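Local coordinates for profilin (Schizosaccharomyces pombe, PDB 3D9Y), which binds monomeric actin one to one, hinders its polymerisation at high concentration and promotes it at low concentration, and is essential for cytokinesis in fission yeast, at residues 8-13 with 116-121; 37-42 with 97-102; 60-65 with 86-91. One frame throughout, in Å; residues are numbered along the deposited sequence.

Contact 1: residues 8-13 with 116-121; sequences DTSLLG and EALADY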
# COMPACT_ATOMS: atom_id res chain seq x y z
N ASP A 8 9.04 9.52 -0.33
CA ASP A 8 9.69 10.26 -1.41
C ASP A 8 10.98 9.60 -1.89
O ASP A 8 11.17 9.38 -3.09
CB ASP A 8 9.97 11.70 -0.97
CG ASP A 8 8.70 12.54 -0.80
OD1 ASP A 8 7.62 12.18 -1.35
OD2 ASP A 8 8.78 13.58 -0.13
N THR A 9 11.86 9.27 -0.95
CA THR A 9 13.17 8.75 -1.28
C THR A 9 13.12 7.24 -1.53
O THR A 9 13.58 6.76 -2.57
CB THR A 9 14.20 9.06 -0.16
OG1 THR A 9 14.36 10.49 -0.04
CG2 THR A 9 15.56 8.44 -0.46
N SER A 10 12.53 6.51 -0.60
CA SER A 10 12.58 5.05 -0.68
C SER A 10 11.60 4.43 -1.68
O SER A 10 11.90 3.40 -2.27
CB SER A 10 12.37 4.45 0.71
OG SER A 10 13.38 4.90 1.59
N LEU A 11 10.45 5.05 -1.90
CA LEU A 11 9.49 4.47 -2.84
C LEU A 11 9.46 5.24 -4.17
O LEU A 11 9.82 4.69 -5.20
CB LEU A 11 8.10 4.37 -2.20
CG LEU A 11 8.04 3.43 -0.98
CD1 LEU A 11 6.71 3.51 -0.26
CD2 LEU A 11 8.35 2.00 -1.35
N LEU A 12 9.03 6.50 -4.15
CA LEU A 12 9.03 7.30 -5.39
C LEU A 12 10.42 7.43 -6.03
O LEU A 12 10.54 7.47 -7.27
CB LEU A 12 8.44 8.69 -5.16
CG LEU A 12 7.01 8.80 -4.64
CD1 LEU A 12 6.53 10.23 -4.71
CD2 LEU A 12 6.10 7.91 -5.40
N GLY A 13 11.46 7.49 -5.21
CA GLY A 13 12.82 7.68 -5.71
C GLY A 13 13.34 6.52 -6.55
O GLY A 13 14.33 6.67 -7.25
N GLU A 116 7.48 -4.85 -0.48
CA GLU A 116 7.66 -5.94 0.50
C GLU A 116 9.02 -5.83 1.21
O GLU A 116 9.12 -6.12 2.39
CB GLU A 116 7.54 -7.31 -0.17
CG GLU A 116 6.13 -7.62 -0.72
CD GLU A 116 5.11 -8.14 0.31
OE1 GLU A 116 5.43 -8.28 1.51
OE2 GLU A 116 3.95 -8.43 -0.11
N ALA A 117 10.05 -5.45 0.48
CA ALA A 117 11.39 -5.32 1.04
C ALA A 117 11.44 -4.18 2.05
O ALA A 117 12.00 -4.33 3.14
CB ALA A 117 12.41 -5.11 -0.06
N LEU A 118 10.84 -3.04 1.70
CA LEU A 118 10.78 -1.91 2.63
C LEU A 118 9.99 -2.30 3.90
O LEU A 118 10.35 -1.89 4.99
CB LEU A 118 10.17 -0.66 1.97
CG LEU A 118 10.34 0.66 2.71
CD1 LEU A 118 11.83 1.00 2.93
CD2 LEU A 118 9.61 1.79 2.01
N ALA A 119 8.93 -3.08 3.73
CA ALA A 119 8.16 -3.60 4.87
C ALA A 119 9.00 -4.50 5.78
O ALA A 119 9.00 -4.34 7.00
CB ALA A 119 6.94 -4.33 4.37
N ASP A 120 9.73 -5.44 5.17
CA ASP A 120 10.62 -6.35 5.89
C ASP A 120 11.69 -5.59 6.65
O ASP A 120 12.00 -5.94 7.78
CB ASP A 120 11.30 -7.32 4.92
CG ASP A 120 10.38 -8.43 4.46
OD1 ASP A 120 9.35 -8.68 5.13
OD2 ASP A 120 10.69 -9.06 3.42
N TYR A 121 12.26 -4.58 6.01
CA TYR A 121 13.20 -3.65 6.68
C TYR A 121 12.57 -3.04 7.92
O TYR A 121 13.11 -3.14 9.02
CB TYR A 121 13.65 -2.56 5.72
CG TYR A 121 14.50 -1.47 6.32
CD1 TYR A 121 15.86 -1.65 6.55
CD2 TYR A 121 13.96 -0.22 6.64
CE1 TYR A 121 16.65 -0.64 7.08
CE2 TYR A 121 14.74 0.79 7.17
CZ TYR A 121 16.09 0.59 7.38
OH TYR A 121 16.87 1.60 7.90
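Ser-10 and Leu-118 mark the closest backbone approach, their CA atoms 7.9 Å apart, where the last turn or so of the N-terminal helix lies beside helix 108-125. No hydrogen bond joins the two segments; one leucine from the later helix does most of the bridging. Its side chain sets out toward helix 3-12, with CG anti to the backbone N (chi1 -166°), and this carries both methyl groups across the interval. Leu-118 CD2 meets Leu-11 CD2 at 3.6 Å and lies 3.8 Å from Leu-11 CG, resting on branch point and methyl alike. Leu-11 leaves its backbone less directly, yet its branched end turns in to receive this neighbour. The Leu-118 fork straddles Ser-10 CB, with CD1 at 4.1 Å and CD2 at 4.0 Å; serine is short enough to let the helices come near. Leu-118 also rests on Tyr-6 and on Leu-98 of strand 96-102, while Leu-11 touches Ser-100. As in other profilins, where the two terminal helices line the poly-proline site, this pairing probably shapes that surface here. Contact through hydrocarbon alone implies that, at this point, the helices meet through dispersion and water exclusion, with no directional bond to fix their spacing.

Contact 2: residues 37-42 with 97-102; sequences FNLSPQ and ILVSHY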
# COMPACT_ATOMS: atom_id res chain seq x y z
N PHE A 37 -2.21 12.06 -3.42
CA PHE A 37 -2.59 10.70 -3.06
C PHE A 37 -3.27 10.70 -1.68
O PHE A 37 -2.73 10.20 -0.67
CB PHE A 37 -1.35 9.80 -3.12
CG PHE A 37 -1.66 8.33 -3.26
CD1 PHE A 37 -1.07 7.40 -2.41
CD2 PHE A 37 -2.51 7.87 -4.26
CE1 PHE A 37 -1.35 6.04 -2.54
CE2 PHE A 37 -2.79 6.51 -4.39
CZ PHE A 37 -2.20 5.60 -3.53
N ASN A 38 -4.47 11.27 -1.66
CA ASN A 38 -5.21 11.48 -0.42
C ASN A 38 -6.09 10.30 -0.03
O ASN A 38 -7.10 10.02 -0.69
CB ASN A 38 -6.03 12.76 -0.52
CG ASN A 38 -5.18 13.97 -0.87
OD1 ASN A 38 -3.97 13.96 -0.69
ND2 ASN A 38 -5.82 15.01 -1.40
N LEU A 39 -5.70 9.60 1.04
CA LEU A 39 -6.48 8.48 1.58
C LEU A 39 -7.35 8.94 2.74
O LEU A 39 -6.86 9.55 3.69
CB LEU A 39 -5.55 7.37 2.06
CG LEU A 39 -4.43 6.91 1.12
CD1 LEU A 39 -3.70 5.75 1.75
CD2 LEU A 39 -4.96 6.54 -0.25
N SER A 40 -8.64 8.64 2.67
CA SER A 40 -9.59 9.09 3.70
C SER A 40 -9.59 8.17 4.92
O SER A 40 -9.19 7.00 4.81
CB SER A 40 -10.99 9.15 3.10
OG SER A 40 -11.46 7.86 2.74
N PRO A 41 -10.04 8.68 6.09
CA PRO A 41 -10.16 7.85 7.29
C PRO A 41 -10.92 6.56 7.02
O PRO A 41 -10.52 5.49 7.49
CB PRO A 41 -10.96 8.73 8.25
CG PRO A 41 -10.62 10.12 7.84
CD PRO A 41 -10.48 10.07 6.35
N GLN A 42 -12.00 6.68 6.26
CA GLN A 42 -12.85 5.55 5.96
C GLN A 42 -12.09 4.52 5.11
O GLN A 42 -12.20 3.31 5.35
CB GLN A 42 -14.12 6.03 5.24
CG GLN A 42 -15.09 6.84 6.14
CD GLN A 42 -14.76 8.34 6.26
OE1 GLN A 42 -13.78 8.83 5.72
NE2 GLN A 42 -15.61 9.06 6.99
N ILE A 97 1.01 0.17 7.46
CA ILE A 97 0.76 -0.38 6.13
C ILE A 97 1.39 0.53 5.09
O ILE A 97 1.11 1.73 5.05
CB ILE A 97 -0.75 -0.47 5.83
CG1 ILE A 97 -1.48 -1.31 6.88
CG2 ILE A 97 -0.97 -1.03 4.43
CD1 ILE A 97 -2.97 -1.00 6.98
N LEU A 98 2.24 -0.04 4.24
CA LEU A 98 2.81 0.68 3.10
C LEU A 98 1.84 0.52 1.92
O LEU A 98 1.35 -0.57 1.67
CB LEU A 98 4.16 0.09 2.73
CG LEU A 98 5.22 -0.00 3.83
CD1 LEU A 98 6.52 -0.52 3.27
CD2 LEU A 98 5.42 1.33 4.51
N VAL A 99 1.55 1.63 1.24
CA VAL A 99 0.70 1.64 0.07
C VAL A 99 1.49 2.20 -1.13
O VAL A 99 1.87 3.38 -1.11
CB VAL A 99 -0.53 2.51 0.33
CG1 VAL A 99 -1.46 2.52 -0.87
CG2 VAL A 99 -1.29 2.01 1.57
N SER A 100 1.68 1.38 -2.16
CA SER A 100 2.44 1.76 -3.37
C SER A 100 1.60 1.61 -4.65
O SER A 100 1.11 0.54 -4.93
CB SER A 100 3.68 0.87 -3.50
OG SER A 100 4.65 1.18 -2.51
N HIS A 101 1.46 2.69 -5.42
CA HIS A 101 0.85 2.65 -6.76
C HIS A 101 1.96 2.56 -7.81
O HIS A 101 2.99 3.23 -7.68
CB HIS A 101 0.02 3.93 -6.98
CG HIS A 101 -0.72 3.97 -8.28
ND1 HIS A 101 -2.07 3.71 -8.38
CD2 HIS A 101 -0.30 4.26 -9.54
CE1 HIS A 101 -2.45 3.83 -9.64
NE2 HIS A 101 -1.39 4.16 -10.36
N TYR A 102 1.76 1.74 -8.85
CA TYR A 102 2.69 1.64 -9.97
C TYR A 102 2.01 1.85 -11.33
O TYR A 102 0.85 1.46 -11.51
CB TYR A 102 3.45 0.31 -9.92
CG TYR A 102 2.59 -0.93 -10.08
CD1 TYR A 102 2.41 -1.50 -11.33
CD2 TYR A 102 1.97 -1.54 -8.99
CE1 TYR A 102 1.62 -2.62 -11.51
CE2 TYR A 102 1.19 -2.68 -9.16
CZ TYR A 102 1.03 -3.21 -10.43
OH TYR A 102 0.25 -4.33 -10.65
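Phe-37 and Val-99 make the central touch, an aromatic rim against a methyl. Val-99 CG1 comes up at the edge of the Phe-37 ring, near its plane, 3.9 Å from CE1 and 4.1 Å from CZ of that ring. The second methyl of the valine works with another partner: Val-99 CG2 approaches Leu-39 CD1 at 4.5 Å, a looser contact. A beta-branched residue suits this place because its two methyls serve two neighbours at once. His-101 adds its CB, 4.4 Å from Phe-37 CZ, and then directs its imidazole elsewhere, so that its aliphatic root lines the apolar side while ND1 finds a hydrogen bond elsewhere in the protein.

Torsions and near neighbours place these groups. Phe-37 has CG anti to the backbone N (chi1 -159°), which carries the ring across to the strand. Over one face of that ring sits Leu-39 CD2, 4.3 Å above the ring plane and offset toward the rim, so Leu-39 both meets Val-99 and covers its own segment's phenylalanine. Further along, Ser-40 is the N-cap of helix 41-52: its OG caps a backbone N in the first turn, and its own N is bonded to Glu-43 OE1, the reciprocal pattern of a capping box that fixes where the chain turns into the helix.

Strand 96-102 is itself held between strands 19-24 and 86-92, with Val-99 bonded through its backbone to Ala-21 and Ser-100 to Ile-89. Phe-37 also touches Arg-19 and Ile-88, and Val-99 reaches Leu-47 of helix 41-52, whereas Leu-98 and Ser-100 face helix 108-125 on the other side of the sheet.

Contact 3: residues 60-65 with 86-91; sequences TGIILA and EGIICV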
# COMPACT_ATOMS: atom_id res chain seq x y z
N THR A 60 -15.00 -6.96 -2.04
CA THR A 60 -15.11 -5.50 -1.94
C THR A 60 -14.24 -4.78 -2.95
O THR A 60 -14.56 -3.68 -3.39
CB THR A 60 -14.68 -5.01 -0.54
OG1 THR A 60 -13.31 -5.36 -0.30
CG2 THR A 60 -15.56 -5.62 0.53
N GLY A 61 -13.13 -5.40 -3.32
CA GLY A 61 -12.07 -4.70 -4.03
C GLY A 61 -11.29 -3.84 -3.05
O GLY A 61 -11.56 -3.86 -1.84
N ILE A 62 -10.34 -3.08 -3.57
CA ILE A 62 -9.49 -2.22 -2.75
C ILE A 62 -9.80 -0.77 -3.14
O ILE A 62 -9.54 -0.37 -4.27
CB ILE A 62 -8.00 -2.52 -3.01
CG1 ILE A 62 -7.69 -4.01 -2.80
CG2 ILE A 62 -7.13 -1.66 -2.10
CD1 ILE A 62 -6.56 -4.52 -3.65
N ILE A 63 -10.35 0.00 -2.21
CA ILE A 63 -10.74 1.39 -2.48
C ILE A 63 -9.76 2.35 -1.81
O ILE A 63 -9.73 2.43 -0.59
CB ILE A 63 -12.18 1.70 -2.01
CG1 ILE A 63 -13.16 0.65 -2.57
CG2 ILE A 63 -12.57 3.10 -2.45
CD1 ILE A 63 -14.63 1.01 -2.42
N LEU A 64 -8.97 3.05 -2.62
CA LEU A 64 -8.01 4.04 -2.11
C LEU A 64 -7.91 5.24 -3.06
O LEU A 64 -7.92 5.08 -4.28
CB LEU A 64 -6.62 3.40 -1.94
CG LEU A 64 -6.51 2.17 -1.04
CD1 LEU A 64 -5.29 1.36 -1.37
CD2 LEU A 64 -6.50 2.57 0.43
N ALA A 65 -7.83 6.43 -2.47
CA ALA A 65 -7.80 7.68 -3.23
C ALA A 65 -8.95 7.73 -4.24
O ALA A 65 -8.77 8.09 -5.40
CB ALA A 65 -6.46 7.86 -3.93
N GLU A 86 -2.20 -0.57 -14.53
CA GLU A 86 -1.63 -0.03 -13.30
C GLU A 86 -2.06 -0.90 -12.12
O GLU A 86 -2.86 -1.83 -12.28
CB GLU A 86 -2.06 1.42 -13.10
CG GLU A 86 -1.83 2.30 -14.34
CD GLU A 86 -2.22 3.75 -14.13
OE1 GLU A 86 -3.43 4.07 -14.18
OE2 GLU A 86 -1.31 4.58 -13.96
N GLY A 87 -1.55 -0.60 -10.94
CA GLY A 87 -1.93 -1.37 -9.76
C GLY A 87 -1.45 -0.78 -8.46
O GLY A 87 -0.87 0.31 -8.42
N ILE A 88 -1.69 -1.53 -7.40
CA ILE A 88 -1.50 -1.06 -6.06
C ILE A 88 -1.00 -2.23 -5.23
O ILE A 88 -1.49 -3.35 -5.37
CB ILE A 88 -2.84 -0.48 -5.51
CG1 ILE A 88 -2.61 0.38 -4.27
CG2 ILE A 88 -3.87 -1.57 -5.25
CD1 ILE A 88 -2.54 1.85 -4.57
N ILE A 89 0.01 -1.95 -4.40
CA ILE A 89 0.63 -2.94 -3.51
C ILE A 89 0.54 -2.42 -2.08
O ILE A 89 1.09 -1.35 -1.77
CB ILE A 89 2.12 -3.09 -3.84
CG1 ILE A 89 2.32 -3.44 -5.32
CG2 ILE A 89 2.82 -4.09 -2.86
CD1 ILE A 89 1.77 -4.79 -5.78
N CYS A 90 -0.16 -3.14 -1.23
CA CYS A 90 -0.33 -2.79 0.17
C CYS A 90 0.31 -3.87 1.05
O CYS A 90 -0.02 -5.04 0.93
CB CYS A 90 -1.80 -2.67 0.52
SG CYS A 90 -2.72 -1.52 -0.51
N VAL A 91 1.19 -3.46 1.96
CA VAL A 91 1.94 -4.41 2.77
C VAL A 91 1.96 -3.94 4.22
O VAL A 91 2.37 -2.81 4.51
CB VAL A 91 3.36 -4.60 2.24
CG1 VAL A 91 4.06 -5.71 3.01
CG2 VAL A 91 3.33 -4.95 0.75
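Leu-64 and Ile-88 meet over one face of the curled antiparallel sheet of the profilin fold, the face that helix 41-52 covers. Strand 62-64 is an edge strand, separated from strand 86-91 by strands 67-74 and 78-83, yet twist and coiling bring the two round until their directions stand at 94° with axes 9.8 Å apart. Contact is therefore made by side chains across the concavity, and no hydrogen bond links the segments.

The side chains of Leu-64 and Ile-88 slant across one another, and Leu-64 CD1 is the shared point. This methyl lies 4.1 Å from Ile-88 CG1 and 4.0 Å from Cys-90 SG, bridging two residues on the same face of the strand. For Ile-88, CG1 is anti to the backbone N (chi1 -164°), which presents that methylene to the leucine and leaves CG2 for the other neighbour. Ile-88 CG2 points at the flank of the Ile-62 CD1 methyl, 4.3 Å away, a looser touch. A beta-branched residue suits position 88, since CG1 and CG2 leave the same CB toward Leu-64 and Ile-62, while the slim, weakly polar thiol of Cys-90 fits an apolar wall. Between Ile-88 and Cys-90, Ile-89 points to the opposite face and rests on Thr-115.

Leu-47 and Phe-51 of helix 41-52 lie against this layer, Leu-47 touching both Leu-64 and Cys-90, and Val-99 adjoins Leu-64 and Ile-88. At one end of the edge strand, Ala-65 N is bonded to Glu-43 OE1. At the other, Gly-61 leaves helix 56-60 with positive phi, readily adopted by a residue lacking CB, and Thr-60 OG1 donates to Gly-61 O at 2.8 Å, in the carbonyl plane and on a lone pair.

Overall arrangement
The three contacts nest along the chain: 60-65 with 86-91 lies inside the loop closed by 37-42 with 97-102, and both lie inside that closed by the terminal helices. Contacts 2 and 3 have centres 8 Å apart and use neighbouring strands, 96-102 and 86-92, of the central antiparallel sheet; both face the side of helix 41-52. Contact 1 lies on the other face, its centre 14 Å from contact 2 and 17 Å from contact 3, and reaches the sheet through Leu-98, Ser-100 and Val-91. The same two strands thus carry helices on both faces, making the profilin core a sheet sandwiched by helices.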